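Local coordinates for elicitor protein Hrip2 (Magnaporthe oryzae, PDB 5FID), which probably acts as a secreted protein elicitor of the rice blast fungus, triggering defence responses in plants, at residues A[62-67]-A[81-86]. The protein carries 1 engineered substitution. Sequence-based numbering, arbitrary orientation.
Sequences PMFIGY and SSEWGN. Engineered in segment 62-67: Met63 (natural residue Leu).
The Phe64 ring lies between Ser81 CB on one face and, obliquely on the other side, the indole of Trp84, a worked example of an aromatic side chain packed beside a beta turn. Its CG sits between its own backbone N and carbonyl carbon (chi1 84°). Ser81 CB stands over the ring, 3.5 Å from the centroid, in a CH-pi contact. Trp84 crosses the Phe64 ring with the planes 41° apart, and Phe64 CD2 rests over the indole face, 3.5 Å from Trp84 CE3; Pro62 CG meets the indole at its edge. Phe64 and Ser81 form an antiparallel hydrogen-bonded pair, N to O in both directions, where strands 63-69 and 75-81 of the six-stranded antiparallel sheet end their pairing and the chain enters a type I turn, Ser82 to Gly85. Ser81 OG, anti to its backbone N, accepts from Glu83 N as an ST turn and donates to Glu83 OE1 at 2.7 Å, while Lys120 forms a salt bridge with Glu83 OE2. A water lies between Pro62 and the turn, hydrogen-bonded to Pro62 O and Ser81 O and accepting from Trp84 N at 2.7 Å. The engineered Met63, a selenomethionine, runs beside Asn86, Met63 SE 3.9 Å from Asn86 OD1, which accepts from Phe88 N.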
loop_
_atom_site.group_PDB
_atom_site.type_symbol
_atom_site.label_atom_id
_atom_site.label_comp_id
_atom_site.label_asym_id
_atom_site.label_seq_id
_atom_site.Cartn_x
_atom_site.Cartn_y
_atom_site.Cartn_z
ATOM N N PRO A 62 -20.358 6.393 7.041
ATOM C CA PRO A 62 -19.165 7.224 7.190
ATOM C C PRO A 62 -18.096 6.923 6.145
ATOM O O PRO A 62 -18.015 5.825 5.578
ATOM C CB PRO A 62 -18.627 6.785 8.544
ATOM C CG PRO A 62 -18.935 5.301 8.558
ATOM C CD PRO A 62 -20.252 5.145 7.819
HETATM N N MSE A 63 -17.242 7.909 5.927
HETATM C CA MSE A 63 -15.996 7.675 5.238
HETATM C C MSE A 63 -15.106 7.042 6.293
HETATM O O MSE A 63 -15.419 7.112 7.471
HETATM C CB MSE A 63 -15.417 9.010 4.784
HETATM C CG MSE A 63 -14.308 8.880 3.778
HETATM SE SE MSE A 63 -13.401 10.596 3.647
HETATM C CE MSE A 63 -12.534 10.699 5.389
ATOM N N PHE A 64 -14.034 6.367 5.890
ATOM C CA PHE A 64 -13.050 5.935 6.884
ATOM C C PHE A 64 -11.599 6.084 6.473
ATOM O O PHE A 64 -11.260 6.105 5.285
ATOM C CB PHE A 64 -13.372 4.551 7.510
ATOM C CG PHE A 64 -12.913 3.352 6.714
ATOM C CD1 PHE A 64 -11.578 2.960 6.713
ATOM C CD2 PHE A 64 -13.837 2.556 6.050
ATOM C CE1 PHE A 64 -11.156 1.826 6.009
ATOM C CE2 PHE A 64 -13.426 1.414 5.342
ATOM C CZ PHE A 64 -12.088 1.052 5.322
ATOM N N ILE A 65 -10.749 6.221 7.485
ATOM C CA ILE A 65 -9.311 6.249 7.287
ATOM C C ILE A 65 -8.778 5.057 8.043
ATOM O O ILE A 65 -8.965 4.949 9.255
ATOM C CB ILE A 65 -8.695 7.529 7.877
ATOM C CG1 ILE A 65 -9.236 8.757 7.126
ATOM C CG2 ILE A 65 -7.167 7.468 7.799
ATOM C CD1 ILE A 65 -9.516 9.927 8.011
ATOM N N GLY A 66 -8.132 4.139 7.336
ATOM C CA GLY A 66 -7.593 2.969 8.001
ATOM C C GLY A 66 -6.088 3.079 8.066
ATOM O O GLY A 66 -5.466 3.532 7.113
ATOM N N TYR A 67 -5.495 2.674 9.182
ATOM C CA TYR A 67 -4.043 2.624 9.257
ATOM C C TYR A 67 -3.577 1.407 10.040
ATOM O O TYR A 67 -4.296 0.896 10.888
ATOM C CB TYR A 67 -3.481 3.907 9.876
ATOM C CG TYR A 67 -3.777 4.084 11.349
ATOM C CD1 TYR A 67 -4.888 4.802 11.773
ATOM C CD2 TYR A 67 -2.934 3.553 12.316
ATOM C CE1 TYR A 67 -5.157 4.985 13.129
ATOM C CE2 TYR A 67 -3.197 3.716 13.661
ATOM C CZ TYR A 67 -4.303 4.435 14.066
ATOM O OH TYR A 67 -4.552 4.597 15.415
ATOM N N SER A 81 -10.998 5.390 2.537
ATOM C CA SER A 81 -12.040 4.519 1.985
ATOM C C SER A 81 -13.432 5.123 1.983
ATOM O O SER A 81 -13.867 5.702 2.978
ATOM C CB SER A 81 -12.074 3.200 2.751
ATOM O OG SER A 81 -13.104 2.353 2.269
ATOM N N SER A 82 -14.133 4.978 0.860
ATOM C CA SER A 82 -15.553 5.329 0.799
ATOM C C SER A 82 -16.435 4.080 0.743
ATOM O O SER A 82 -17.586 4.154 0.300
ATOM C CB SER A 82 -15.848 6.218 -0.411
ATOM O OG SER A 82 -15.577 5.538 -1.631
ATOM N N GLU A 83 -15.910 2.944 1.207
ATOM C CA GLU A 83 -16.632 1.667 1.148
ATOM C C GLU A 83 -17.902 1.632 1.983
ATOM O O GLU A 83 -18.800 0.834 1.713
ATOM C CB GLU A 83 -15.734 0.510 1.603
ATOM C CG GLU A 83 -14.640 0.121 0.641
ATOM C CD GLU A 83 -13.626 -0.783 1.301
ATOM O OE1 GLU A 83 -12.953 -0.325 2.262
ATOM O OE2 GLU A 83 -13.507 -1.953 0.874
ATOM N N TRP A 84 -17.969 2.478 3.007
ATOM C CA TRP A 84 -19.160 2.535 3.858
ATOM C C TRP A 84 -19.945 3.824 3.664
ATOM O O TRP A 84 -20.939 4.057 4.361
ATOM C CB TRP A 84 -18.778 2.405 5.338
ATOM C CG TRP A 84 -17.907 1.207 5.642
ATOM C CD1 TRP A 84 -17.769 0.080 4.888
ATOM C CD2 TRP A 84 -17.055 1.034 6.785
ATOM N NE1 TRP A 84 -16.886 -0.790 5.491
ATOM C CE2 TRP A 84 -16.430 -0.227 6.655
ATOM C CE3 TRP A 84 -16.750 1.827 7.894
ATOM C CZ2 TRP A 84 -15.527 -0.722 7.607
ATOM C CZ3 TRP A 84 -15.858 1.333 8.844
ATOM C CH2 TRP A 84 -15.252 0.072 8.689
ATOM N N GLY A 85 -19.491 4.659 2.732
ATOM C CA GLY A 85 -20.113 5.948 2.478
ATOM C C GLY A 85 -19.071 7.047 2.296
ATOM O O GLY A 85 -17.886 6.808 2.460
ATOM N N ASN A 86 -19.513 8.247 1.934
ATOM C CA ASN A 86 -18.636 9.412 1.874
ATOM C C ASN A 86 -19.442 10.696 1.854
ATOM O O ASN A 86 -19.912 11.119 0.796
ATOM C CB ASN A 86 -17.713 9.396 0.652
ATOM C CG ASN A 86 -16.753 10.584 0.647
ATOM O OD1 ASN A 86 -16.656 11.326 1.639
ATOM N ND2 ASN A 86 -16.042 10.771 -0.455
HETATM O O HOH W 1 -16.275 4.348 4.068
#